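Local coordinates for protein citrinin polyketide synthase (Monascus purpureus, PDB 5MPT) that builds the keto-aldehyde precursor of the mycotoxin citrinin as a non-reducing polyketide synthase, this piece being its C-methylating methyltransferase domain with bound S-adenosyl-L-homocysteine, at residues A184-Q189 / D363-T368; F192-L197 / V222-L227; Q196-L201 / E206-L211; P226-E229 / P234-Y237. All blocks are in the same frame, centred on the assembly; numbering follows the deposited sequence. Where two conformers were deposited one is given.

Contact 1 of 4, residues A184-Q189 / D363-T368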
loop_
_atom_site.group_PDB
_atom_site.type_symbol
_atom_site.label_atom_id
_atom_site.label_comp_id
_atom_site.label_asym_id
_atom_site.label_seq_id
_atom_site.Cartn_x
_atom_site.Cartn_y
_atom_site.Cartn_z
ATOM N N ALA A 184 6.769 7.181 0.594
ATOM C CA ALA A 184 7.440 8.180 -0.239
ATOM C C ALA A 184 8.721 7.652 -0.859
ATOM O O ALA A 184 9.073 8.049 -1.970
ATOM C CB ALA A 184 7.724 9.439 0.567
ATOM N N VAL A 185 9.416 6.745 -0.182
ATOM C CA VAL A 185 10.697 6.253 -0.687
ATOM C C VAL A 185 10.530 5.716 -2.104
ATOM O O VAL A 185 11.266 6.090 -3.035
ATOM C CB VAL A 185 11.253 5.177 0.266
ATOM C CG1 VAL A 185 12.164 4.175 -0.497
ATOM C CG2 VAL A 185 11.985 5.847 1.393
ATOM N N TRP A 186 9.566 4.818 -2.285
ATOM C CA TRP A 186 9.414 4.154 -3.570
ATOM C C TRP A 186 8.712 5.022 -4.605
ATOM O O TRP A 186 8.954 4.840 -5.798
ATOM C CB TRP A 186 8.668 2.829 -3.385
ATOM C CG TRP A 186 9.567 1.817 -2.764
ATOM C CD1 TRP A 186 10.518 1.065 -3.392
ATOM C CD2 TRP A 186 9.652 1.491 -1.372
ATOM N NE1 TRP A 186 11.183 0.278 -2.484
ATOM C CE2 TRP A 186 10.660 0.510 -1.240
ATOM C CE3 TRP A 186 8.943 1.896 -0.234
ATOM C CZ2 TRP A 186 11.003 -0.037 -0.025
ATOM C CZ3 TRP A 186 9.298 1.366 0.958
ATOM C CH2 TRP A 186 10.306 0.388 1.057
ATOM N N ILE A 187 7.911 5.996 -4.169
ATOM C CA ILE A 187 7.386 6.999 -5.088
ATOM C C ILE A 187 8.521 7.850 -5.624
ATOM O O ILE A 187 8.604 8.126 -6.821
ATOM C CB ILE A 187 6.307 7.854 -4.389
ATOM C CG1 ILE A 187 5.114 6.979 -3.961
ATOM C CG2 ILE A 187 5.840 8.965 -5.324
ATOM C CD1 ILE A 187 4.025 7.724 -3.128
ATOM N N GLN A 188 9.428 8.268 -4.738
ATOM C CA GLN A 188 10.585 9.025 -5.186
ATOM C C GLN A 188 11.427 8.196 -6.137
ATOM O O GLN A 188 11.941 8.712 -7.122
ATOM C CB GLN A 188 11.389 9.474 -3.959
ATOM C CG GLN A 188 12.468 10.469 -4.251
ATOM C CD GLN A 188 11.940 11.872 -4.486
ATOM O OE1 GLN A 188 11.224 12.425 -3.644
ATOM N NE2 GLN A 188 12.293 12.459 -5.643
ATOM N N GLN A 189 11.583 6.908 -5.859
ATOM C CA GLN A 189 12.345 6.044 -6.751
ATOM C C GLN A 189 11.658 5.909 -8.110
ATOM O O GLN A 189 12.315 5.880 -9.155
ATOM C CB GLN A 189 12.542 4.687 -6.074
ATOM C CG GLN A 189 13.391 3.748 -6.889
ATOM C CD GLN A 189 13.527 2.400 -6.231
ATOM O OE1 GLN A 189 12.642 1.977 -5.511
ATOM N NE2 GLN A 189 14.640 1.709 -6.480
ATOM N N ASP A 363 10.405 -7.461 -13.505
ATOM C CA ASP A 363 11.552 -7.154 -12.656
ATOM C C ASP A 363 11.044 -6.399 -11.429
ATOM O O ASP A 363 9.897 -5.929 -11.391
ATOM C CB ASP A 363 12.597 -6.352 -13.443
ATOM C CG ASP A 363 14.014 -6.418 -12.826
ATOM O OD1 ASP A 363 14.205 -7.027 -11.753
ATOM O OD2 ASP A 363 14.953 -5.866 -13.453
ATOM N N TRP A 364 11.885 -6.287 -10.398
ATOM C CA TRP A 364 11.478 -5.485 -9.246
ATOM C C TRP A 364 12.690 -4.970 -8.496
ATOM O O TRP A 364 13.805 -5.459 -8.672
ATOM C CB TRP A 364 10.577 -6.248 -8.276
ATOM C CG TRP A 364 11.124 -7.561 -7.818
ATOM C CD1 TRP A 364 11.965 -7.791 -6.762
ATOM C CD2 TRP A 364 10.846 -8.834 -8.394
ATOM N NE1 TRP A 364 12.240 -9.131 -6.664
ATOM C CE2 TRP A 364 11.555 -9.794 -7.652
ATOM C CE3 TRP A 364 10.072 -9.256 -9.487
ATOM C CZ2 TRP A 364 11.507 -11.151 -7.960
ATOM C CZ3 TRP A 364 10.033 -10.594 -9.787
ATOM C CH2 TRP A 364 10.743 -11.527 -9.024
ATOM N N THR A 365 12.449 -3.938 -7.687
ATOM C CA THR A 365 13.486 -3.351 -6.856
ATOM C C THR A 365 13.898 -4.322 -5.770
ATOM O O THR A 365 13.076 -5.096 -5.253
ATOM C CB THR A 365 12.994 -2.056 -6.218
ATOM O OG1 THR A 365 11.756 -2.311 -5.544
ATOM C CG2 THR A 365 12.754 -0.999 -7.284
ATOM N N GLU A 366 15.183 -4.252 -5.414
ATOM C CA GLU A 366 15.739 -5.042 -4.336
ATOM C C GLU A 366 16.938 -4.306 -3.771
ATOM O O GLU A 366 17.518 -3.422 -4.414
ATOM C CB GLU A 366 16.124 -6.448 -4.800
ATOM C CG GLU A 366 17.027 -6.562 -5.972
ATOM C CD GLU A 366 16.959 -7.969 -6.563
ATOM O OE1 GLU A 366 16.257 -8.831 -5.976
ATOM O OE2 GLU A 366 17.600 -8.217 -7.601
ATOM N N GLY A 367 17.306 -4.706 -2.564
ATOM C CA GLY A 367 18.459 -4.133 -1.892
ATOM C C GLY A 367 18.907 -4.979 -0.723
ATOM O O GLY A 367 18.309 -6.004 -0.390
ATOM N N THR A 368 19.967 -4.508 -0.065
ATOM C CA THR A 368 20.483 -5.176 1.127
ATOM C C THR A 368 19.804 -4.712 2.408
ATOM O O THR A 368 19.772 -5.468 3.393
ATOM C CB THR A 368 21.996 -4.948 1.240
ATOM O OG1 THR A 368 22.247 -3.562 1.494
ATOM C CG2 THR A 368 22.696 -5.363 -0.044
HETATM O O HOH W 1 12.133 -2.476 -2.771
#
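The hydroxyl OG1 of Thr-365 is gripped from two directions: the backbone N of Leu-377 on the neighbouring strand binds it directly, and a water ties it to Trp-186. That water lies 2.8 Å from Thr-365 OG1 and accepts the indole N-H, 2.9 Å from Trp-186 NE1. It bridges helix 181-198 to the residue just after strand 361-364, an outermost strand of the seven-stranded mixed sheet of this Rossmann-like methyltransferase fold. OG1 stands between the backbone N and the carbonyl carbon of Thr-365 (chi1 53°), which sends the methyl CG2 toward the helix to meet the amide of Gln-189. The two side chains approach from opposite directions, with Gln-189 fully extended through CG (chi2 -178°). Its NE2 is held elsewhere, by Ala-24 O of helix 14-26 and Thr-28 OG1 at the start of helix 28-34, whereas the buried OE1 has no hydrogen-bonding partner in the model. Glu-315, an active-site residue, has its side chain about 9 Å from that of Thr-365. On the helix side the indole is backed by its neighbour, Val-185 CG1 lying over the centre of one ring face. The amide packs closely on the threonine methyl, Gln-189 NE2 being 3.4 Å from Thr-365 CG2.

Contact 2 of 4, residues F192-L197 / V222-L227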
loop_
_atom_site.group_PDB
_atom_site.type_symbol
_atom_site.label_atom_id
_atom_site.label_comp_id
_atom_site.label_asym_id
_atom_site.label_seq_id
_atom_site.Cartn_x
_atom_site.Cartn_y
_atom_site.Cartn_z
ATOM N N PHE A 192 12.557 8.873 -10.220
ATOM C CA PHE A 192 13.880 8.722 -10.814
ATOM C C PHE A 192 13.842 7.797 -12.025
ATOM O O PHE A 192 14.396 8.106 -13.100
ATOM C CB PHE A 192 14.847 8.221 -9.720
ATOM C CG PHE A 192 16.226 7.967 -10.200
ATOM C CD1 PHE A 192 16.922 8.932 -10.922
ATOM C CD2 PHE A 192 16.844 6.753 -9.927
ATOM C CE1 PHE A 192 18.245 8.698 -11.308
ATOM C CE2 PHE A 192 18.146 6.499 -10.350
ATOM C CZ PHE A 192 18.846 7.471 -11.034
ATOM N N PHE A 193 13.129 6.682 -11.897
ATOM C CA PHE A 193 12.991 5.760 -13.006
ATOM C C PHE A 193 12.375 6.472 -14.206
ATOM O O PHE A 193 12.895 6.411 -15.333
ATOM C CB PHE A 193 12.139 4.567 -12.581
ATOM C CG PHE A 193 11.558 3.812 -13.730
ATOM C CD1 PHE A 193 12.381 3.150 -14.631
ATOM C CD2 PHE A 193 10.184 3.766 -13.915
ATOM C CE1 PHE A 193 11.882 2.469 -15.714
ATOM C CE2 PHE A 193 9.659 3.072 -14.993
ATOM C CZ PHE A 193 10.507 2.426 -15.913
ATOM N N LEU A 194 11.246 7.160 -13.981
ATOM C CA LEU A 194 10.550 7.801 -15.094
ATOM C C LEU A 194 11.397 8.910 -15.728
ATOM O O LEU A 194 11.394 9.071 -16.956
ATOM C CB LEU A 194 9.206 8.350 -14.630
ATOM C CG LEU A 194 8.144 7.295 -14.313
ATOM C CD1 LEU A 194 6.937 7.935 -13.623
ATOM C CD2 LEU A 194 7.718 6.552 -15.598
ATOM N N GLU A 195 12.118 9.694 -14.913
ATOM C CA GLU A 195 12.965 10.738 -15.466
ATOM C C GLU A 195 14.043 10.132 -16.349
ATOM O O GLU A 195 14.286 10.605 -17.469
ATOM C CB GLU A 195 13.586 11.567 -14.337
ATOM C CG GLU A 195 14.433 12.675 -14.878
ATOM C CD GLU A 195 14.776 13.727 -13.853
ATOM O OE1 GLU A 195 14.731 13.420 -12.655
ATOM O OE2 GLU A 195 15.082 14.873 -14.242
ATOM N N GLN A 196 14.684 9.061 -15.876
ATOM C CA GLN A 196 15.735 8.431 -16.673
ATOM C C GLN A 196 15.147 7.781 -17.916
ATOM O O GLN A 196 15.794 7.716 -18.978
ATOM C CB GLN A 196 16.472 7.402 -15.815
ATOM C CG GLN A 196 17.314 8.030 -14.713
ATOM C CD GLN A 196 18.414 8.899 -15.298
ATOM O OE1 GLN A 196 19.090 8.510 -16.249
ATOM N NE2 GLN A 196 18.515 10.115 -14.808
ATOM N N LEU A 197 13.910 7.299 -17.793
ATOM C CA LEU A 197 13.193 6.735 -18.939
ATOM C C LEU A 197 12.969 7.784 -20.014
ATOM O O LEU A 197 13.291 7.572 -21.189
ATOM C CB LEU A 197 11.852 6.165 -18.481
ATOM C CG LEU A 197 10.941 5.634 -19.584
ATOM C CD1 LEU A 197 11.580 4.431 -20.243
ATOM C CD2 LEU A 197 9.556 5.274 -19.074
ATOM N N VAL A 222 0.772 13.388 -6.746
ATOM C CA VAL A 222 1.299 14.699 -6.382
ATOM C C VAL A 222 2.775 14.840 -6.735
ATOM O O VAL A 222 3.259 15.962 -6.885
ATOM C CB VAL A 222 1.067 15.018 -4.889
ATOM C CG1 VAL A 222 1.845 14.067 -3.969
ATOM C CG2 VAL A 222 1.451 16.452 -4.599
ATOM N N LYS A 223 3.514 13.731 -6.856
ATOM C CA LYS A 223 4.888 13.780 -7.329
ATOM C C LYS A 223 5.016 13.665 -8.843
ATOM O O LYS A 223 5.930 14.268 -9.425
ATOM C CB LYS A 223 5.695 12.660 -6.677
ATOM C CG LYS A 223 5.721 12.733 -5.144
ATOM C CD LYS A 223 6.175 14.085 -4.607
ATOM C CE LYS A 223 7.629 14.317 -4.895
ATOM N NZ LYS A 223 8.461 13.333 -4.140
ATOM N N MET A 224 4.139 12.901 -9.497
ATOM C CA MET A 224 4.302 12.664 -10.926
ATOM C C MET A 224 4.029 13.926 -11.733
ATOM O O MET A 224 4.698 14.185 -12.744
ATOM C CB MET A 224 3.380 11.535 -11.362
ATOM C CG MET A 224 3.720 10.192 -10.748
ATOM S SD MET A 224 5.372 9.658 -11.197
ATOM C CE MET A 224 5.980 8.830 -9.744
ATOM N N LEU A 225 3.050 14.723 -11.308
ATOM C CA LEU A 225 2.619 15.854 -12.128
ATOM C C LEU A 225 3.687 16.929 -12.194
ATOM O O LEU A 225 4.033 17.351 -13.311
ATOM C CB LEU A 225 1.291 16.406 -11.599
ATOM C CG LEU A 225 0.001 15.672 -11.988
ATOM C CD1 LEU A 225 0.200 14.163 -12.050
ATOM C CD2 LEU A 225 -1.119 16.021 -11.033
ATOM N N PRO A 226 4.231 17.426 -11.073
ATOM C CA PRO A 226 5.370 18.356 -11.155
ATOM C C PRO A 226 6.540 17.773 -11.903
ATOM O O PRO A 226 7.244 18.501 -12.623
ATOM C CB PRO A 226 5.718 18.616 -9.684
ATOM C CG PRO A 226 4.502 18.296 -8.940
ATOM C CD PRO A 226 3.816 17.201 -9.677
ATOM N N LEU A 227 6.786 16.472 -11.737
ATOM C CA LEU A 227 7.850 15.826 -12.501
ATOM C C LEU A 227 7.618 15.969 -14.004
ATOM O O LEU A 227 8.526 16.352 -14.744
ATOM C CB LEU A 227 7.963 14.352 -12.112
ATOM C CG LEU A 227 8.996 13.582 -12.949
ATOM C CD1 LEU A 227 10.405 14.099 -12.671
ATOM C CD2 LEU A 227 8.932 12.087 -12.723
#
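Apolar contact carries this helix pair, and Leu-194 is at its middle. Its methyl CD1 comes up to the sulfur of the methionine, 3.4 Å from Met-224 SD, with the Met-224 methyl CE next to it at 4.1 Å. The two side chains meet at about a right angle. Met-224 reaches across although its CB does not point at helix 192-197: the chain folds at chi2 (-61°) and again at chi3, which swings the thioether back toward the leucine. A second, looser apolar touch joins Leu-194 CB and Leu-227 CD2 at 4.2 Å. The other methyl of Leu-227, CD1, is approached marginally by the charged residue Glu-195, whose OE1 comes within 4.4 Å of it. Strand 279-285 lies beneath both helices, Leu-194 packing on Ile-281 and Met-224 on Leu-283, so both side chains rest on the same strand.

The polar links are salt bridges. The other oxygen of Glu-195, OE2, pairs with Arg-230 farther along helix 221-231. About one turn earlier on the first helix, Glu-191 makes a salt bridge with Lys-223 NZ. Charged pairs thus link the same two helices that the leucines and methionine pack together.

The axes of the two segments approach to 11.1 Å at their closest and run nearly parallel, at 24°, as do neighbouring helices covering one face of the sheet in a Rossmann-like methyltransferase.

Contact 3 of 4, residues Q196-L201 / E206-L211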
loop_
_atom_site.group_PDB
_atom_site.type_symbol
_atom_site.label_atom_id
_atom_site.label_comp_id
_atom_site.label_asym_id
_atom_site.label_seq_id
_atom_site.Cartn_x
_atom_site.Cartn_y
_atom_site.Cartn_z
ATOM N N GLN A 196 14.684 9.061 -15.876
ATOM C CA GLN A 196 15.735 8.431 -16.673
ATOM C C GLN A 196 15.147 7.781 -17.916
ATOM O O GLN A 196 15.794 7.716 -18.978
ATOM C CB GLN A 196 16.472 7.402 -15.815
ATOM C CG GLN A 196 17.314 8.030 -14.713
ATOM C CD GLN A 196 18.414 8.899 -15.298
ATOM O OE1 GLN A 196 19.090 8.510 -16.249
ATOM N NE2 GLN A 196 18.515 10.115 -14.808
ATOM N N LEU A 197 13.910 7.299 -17.793
ATOM C CA LEU A 197 13.193 6.735 -18.939
ATOM C C LEU A 197 12.969 7.784 -20.014
ATOM O O LEU A 197 13.291 7.572 -21.189
ATOM C CB LEU A 197 11.852 6.165 -18.481
ATOM C CG LEU A 197 10.941 5.634 -19.584
ATOM C CD1 LEU A 197 11.580 4.431 -20.243
ATOM C CD2 LEU A 197 9.556 5.274 -19.074
ATOM N N VAL A 198 12.420 8.931 -19.626
ATOM C CA VAL A 198 12.058 9.958 -20.597
ATOM C C VAL A 198 13.281 10.517 -21.342
ATOM O O VAL A 198 13.188 10.826 -22.547
ATOM C CB VAL A 198 11.226 11.025 -19.847
ATOM C CG1 VAL A 198 10.962 12.256 -20.682
ATOM C CG2 VAL A 198 9.909 10.434 -19.423
ATOM N N LYS A 199 14.453 10.582 -20.684
ATOM C CA LYS A 199 15.703 11.026 -21.321
ATOM C C LYS A 199 16.109 10.154 -22.496
ATOM O O LYS A 199 16.929 10.592 -23.317
ATOM C CB LYS A 199 16.881 11.013 -20.307
ATOM C CG LYS A 199 16.925 12.113 -19.280
ATOM C CD LYS A 199 17.988 11.772 -18.211
ATOM C CE LYS A 199 18.617 13.004 -17.545
ATOM N NZ LYS A 199 17.616 14.026 -17.136
ATOM N N ARG A 200 15.576 8.940 -22.587
ATOM C CA ARG A 200 15.953 7.945 -23.573
ATOM C C ARG A 200 14.892 7.776 -24.645
ATOM O O ARG A 200 15.003 6.870 -25.481
ATOM C CB ARG A 200 16.212 6.604 -22.895
ATOM C CG ARG A 200 17.517 6.580 -22.103
ATOM C CD ARG A 200 17.405 5.729 -20.830
ATOM N NE ARG A 200 18.702 5.497 -20.195
ATOM C CZ ARG A 200 19.194 6.198 -19.175
ATOM N NH1 ARG A 200 18.509 7.205 -18.639
ATOM N NH2 ARG A 200 20.395 5.892 -18.703
ATOM N N LEU A 201 13.847 8.627 -24.627
ATOM C CA LEU A 201 12.754 8.484 -25.574
ATOM C C LEU A 201 13.009 9.338 -26.809
ATOM O O LEU A 201 13.536 10.451 -26.698
ATOM C CB LEU A 201 11.442 8.906 -24.944
ATOM C CG LEU A 201 11.091 8.049 -23.727
ATOM C CD1 LEU A 201 9.656 8.311 -23.262
ATOM C CD2 LEU A 201 11.284 6.554 -24.027
ATOM N N GLU A 206 4.682 13.635 -30.183
ATOM C CA GLU A 206 3.549 12.824 -29.790
ATOM C C GLU A 206 3.607 12.517 -28.299
ATOM O O GLU A 206 4.691 12.353 -27.740
ATOM C CB GLU A 206 3.543 11.518 -30.551
ATOM C CG GLU A 206 3.309 11.707 -32.039
ATOM C CD GLU A 206 3.592 10.449 -32.829
ATOM O OE1 GLU A 206 4.676 9.844 -32.643
ATOM O OE2 GLU A 206 2.735 10.064 -33.644
ATOM N N PRO A 207 2.455 12.360 -27.655
ATOM C CA PRO A 207 2.433 12.252 -26.194
ATOM C C PRO A 207 2.737 10.860 -25.683
ATOM O O PRO A 207 2.407 9.836 -26.297
ATOM C CB PRO A 207 0.999 12.642 -25.834
ATOM C CG PRO A 207 0.205 12.183 -27.025
ATOM C CD PRO A 207 1.103 12.366 -28.221
ATOM N N LEU A 208 3.383 10.864 -24.529
ATOM C CA LEU A 208 3.470 9.703 -23.668
ATOM C C LEU A 208 2.157 9.606 -22.904
ATOM O O LEU A 208 1.710 10.582 -22.291
ATOM C CB LEU A 208 4.662 9.858 -22.729
ATOM C CG LEU A 208 5.117 8.645 -21.934
ATOM C CD1 LEU A 208 5.541 7.554 -22.869
ATOM C CD2 LEU A 208 6.298 9.051 -20.997
ATOM N N ARG A 209 1.498 8.471 -23.018
ATOM C CA ARG A 209 0.207 8.263 -22.393
ATOM C C ARG A 209 0.396 7.417 -21.150
ATOM O O ARG A 209 0.824 6.255 -21.224
ATOM C CB ARG A 209 -0.768 7.628 -23.384
ATOM C CG ARG A 209 -0.926 8.494 -24.633
ATOM C CD ARG A 209 -1.990 7.991 -25.619
ATOM N NE ARG A 209 -2.399 9.085 -26.509
ATOM C CZ ARG A 209 -2.309 9.084 -27.831
ATOM N NH1 ARG A 209 -1.850 8.022 -28.488
ATOM N NH2 ARG A 209 -2.710 10.161 -28.502
ATOM N N ILE A 210 0.088 8.021 -20.012
ATOM C CA ILE A 210 0.273 7.430 -18.691
ATOM C C ILE A 210 -1.083 7.386 -18.013
ATOM O O ILE A 210 -1.793 8.400 -17.969
ATOM C CB ILE A 210 1.258 8.243 -17.832
ATOM C CG1 ILE A 210 2.571 8.425 -18.575
ATOM C CG2 ILE A 210 1.425 7.566 -16.455
ATOM C CD1 ILE A 210 3.613 9.304 -17.812
ATOM N N LEU A 211 -1.446 6.222 -17.490
ATOM C CA LEU A 211 -2.698 6.064 -16.763
ATOM C C LEU A 211 -2.394 5.541 -15.369
ATOM O O LEU A 211 -1.726 4.512 -15.215
ATOM C CB LEU A 211 -3.649 5.123 -17.496
ATOM C CG LEU A 211 -5.071 5.008 -16.918
ATOM C CD1 LEU A 211 -6.081 4.892 -18.072
ATOM C CD2 LEU A 211 -5.157 3.832 -15.987
#
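Leu-208 carries its CG anti to the backbone N (chi1 -168°), and with chi2 at 61° the methyl CD2 reaches across to both Val-198 and Leu-201. On the other segment Leu-201 has CG anti to its carbonyl carbon (chi1 -61°), which turns the isobutyl branch toward the strand, where its CD1 does the touching; Val-198 puts CG2 in the place corresponding to that CG. The single methyl CD2 of Leu-208 therefore meets two partners, Leu-201 CD1 at 4.1 Å and Val-198 CG2 at 4.2 Å. Leu-201 meets the strand leucine at about a right angle, and Val-198 comes to it obliquely.

The valine and the leucine are brought to one place by the type I beta turn from Val-198 to Leu-201, which lets the chain leave helix 181-198 before it enters strand 208-213 of the central sheet. From the turn Arg-200 doubles back to the helix: its NH1 donates to the carbonyl O of Gln-196 and to the side-chain OE1 of the same residue, each at 2.8 Å, with both acceptors lying close to the guanidinium plane. Leu-12 and Pro-13 pack on Leu-201 from the loop before helix 14-26, and Val-233 touches Val-198.

Across the two segments the meeting is made of methyl groups at ordinary van der Waals distance, so it depends on shape and on exclusion of water, whereas the polar bonds of Arg-200 stay within the helix end and turn.

Contact 4 of 4, residues P226-E229 / P234-Y237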
loop_
_atom_site.group_PDB
_atom_site.type_symbol
_atom_site.label_atom_id
_atom_site.label_comp_id
_atom_site.label_asym_id
_atom_site.label_seq_id
_atom_site.Cartn_x
_atom_site.Cartn_y
_atom_site.Cartn_z
ATOM N N PRO A 226 4.231 17.426 -11.073
ATOM C CA PRO A 226 5.370 18.356 -11.155
ATOM C C PRO A 226 6.540 17.773 -11.903
ATOM O O PRO A 226 7.244 18.501 -12.623
ATOM C CB PRO A 226 5.718 18.616 -9.684
ATOM C CG PRO A 226 4.502 18.296 -8.940
ATOM C CD PRO A 226 3.816 17.201 -9.677
ATOM N N LEU A 227 6.786 16.472 -11.737
ATOM C CA LEU A 227 7.850 15.826 -12.501
ATOM C C LEU A 227 7.618 15.969 -14.004
ATOM O O LEU A 227 8.526 16.352 -14.744
ATOM C CB LEU A 227 7.963 14.352 -12.112
ATOM C CG LEU A 227 8.996 13.582 -12.949
ATOM C CD1 LEU A 227 10.405 14.099 -12.671
ATOM C CD2 LEU A 227 8.932 12.087 -12.723
ATOM N N LEU A 228 6.419 15.630 -14.479
ATOM C CA LEU A 228 6.157 15.716 -15.916
ATOM C C LEU A 228 6.142 17.168 -16.390
ATOM O O LEU A 228 6.535 17.465 -17.522
ATOM C CB LEU A 228 4.834 15.029 -16.234
ATOM C CG LEU A 228 4.828 13.527 -15.935
ATOM C CD1 LEU A 228 3.425 12.981 -15.837
ATOM C CD2 LEU A 228 5.595 12.813 -17.022
ATOM N N GLU A 229 5.671 18.078 -15.540
ATOM C CA GLU A 229 5.741 19.503 -15.835
ATOM C C GLU A 229 7.180 19.936 -16.104
ATOM O O GLU A 229 7.467 20.597 -17.108
ATOM C CB GLU A 229 5.141 20.273 -14.657
ATOM C CG GLU A 229 4.948 21.765 -14.835
ATOM C CD GLU A 229 4.263 22.392 -13.624
ATOM O OE1 GLU A 229 4.740 22.176 -12.484
ATOM O OE2 GLU A 229 3.237 23.082 -13.809
ATOM N N PRO A 234 5.762 15.992 -24.271
ATOM C CA PRO A 234 4.307 15.853 -24.396
ATOM C C PRO A 234 3.805 14.626 -23.653
ATOM O O PRO A 234 4.387 13.540 -23.732
ATOM C CB PRO A 234 4.093 15.735 -25.906
ATOM C CG PRO A 234 5.324 16.303 -26.521
ATOM C CD PRO A 234 6.434 15.987 -25.580
ATOM N N VAL A 235 2.712 14.813 -22.925
ATOM C CA VAL A 235 2.170 13.777 -22.052
ATOM C C VAL A 235 0.671 13.976 -21.922
ATOM O O VAL A 235 0.166 15.100 -21.958
ATOM C CB VAL A 235 2.845 13.800 -20.659
ATOM C CG1 VAL A 235 2.699 15.169 -20.027
ATOM C CG2 VAL A 235 2.237 12.739 -19.734
ATOM N N GLU A 236 -0.037 12.862 -21.775
ATOM C CA GLU A 236 -1.416 12.833 -21.311
ATOM C C GLU A 236 -1.447 11.896 -20.114
ATOM O O GLU A 236 -1.144 10.704 -20.252
ATOM C CB GLU A 236 -2.363 12.368 -22.429
ATOM C CG GLU A 236 -2.431 13.330 -23.624
ATOM C CD GLU A 236 -3.058 12.704 -24.878
ATOM O OE1 GLU A 236 -3.585 11.574 -24.788
ATOM O OE2 GLU A 236 -3.017 13.347 -25.955
ATOM N N TYR A 237 -1.750 12.451 -18.932
ATOM C CA TYR A 237 -1.809 11.706 -17.672
ATOM C C TYR A 237 -3.256 11.535 -17.248
ATOM O O TYR A 237 -3.935 12.519 -16.943
ATOM C CB TYR A 237 -1.037 12.443 -16.597
ATOM C CG TYR A 237 -0.742 11.636 -15.360
ATOM C CD1 TYR A 237 -1.723 11.380 -14.411
ATOM C CD2 TYR A 237 0.538 11.164 -15.125
ATOM C CE1 TYR A 237 -1.426 10.665 -13.260
ATOM C CE2 TYR A 237 0.844 10.460 -13.989
ATOM C CZ TYR A 237 -0.145 10.208 -13.057
ATOM O OH TYR A 237 0.181 9.499 -11.922
#
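One methyl, CD1 of Leu-228, touches two residues of strand 235-241. Leu-228 has its CG beside the backbone N and anti to the carbonyl carbon (chi1 -64°), and the near-trans chi2 of 162° carries CD1 down from helix 221-231 onto the sheet. There it comes within 3.5 Å of Tyr-237 CD2, a close approach, and 4.1 Å from CE2 of the same ring. The methyl approaches the phenol obliquely, and the two side chains lie at about a right angle.

Tyr-237 leans out from the strand with its ring alongside the helix, where Thr-221, Met-224 and Leu-225 also pack against it. Its OH is hydrogen-bonded to Glu-212 of strand 208-213, which would hold the far end of the ring in place.

Helix 221-231 connects strands 208-213 and 235-241, parallel neighbours in the sheet, so the contact lies inside a beta-alpha-beta unit of the Rossmann-like methyltransferase core. Leu-228 points from the helix to the sheet; it also touches Ile-210 of the first strand, and so spans both strands of the unit.

Val-235 supplies the second partner. Its CG1 sits between the backbone N and the carbonyl carbon (chi1 56°), leaving CG2 anti to the N and aimed at the helix, 4.1 Å from Leu-228 CD1. Two residues apart on the strand, Val-235 and Tyr-237 send their side chains to the same face of the sheet, and Glu-236 between them turns to the other, where its OE1 makes a salt bridge with Arg-209 NE.

Contacts 2, 3 and 4 cluster in one part of the methyltransferase domain, their centres 8 to 10 Å apart, while contact 1 lies 14 to 21 Å from them. Helix 181-198 serves contacts 1, 2 and 3 in turn along its length; helix 221-231 serves contacts 2 and 4. Along the chain contact 3 closes before contact 4 opens, and contacts 2, 3 and 4 are all nested within the long loop that contact 1 closes by bringing residues 363-368 back to the helix. Contacts 3 and 4 meet through neighbouring strands 208-213 and 235-241. Together the four contacts pack two helices on one sheet of the domain that binds S-adenosyl-L-homocysteine.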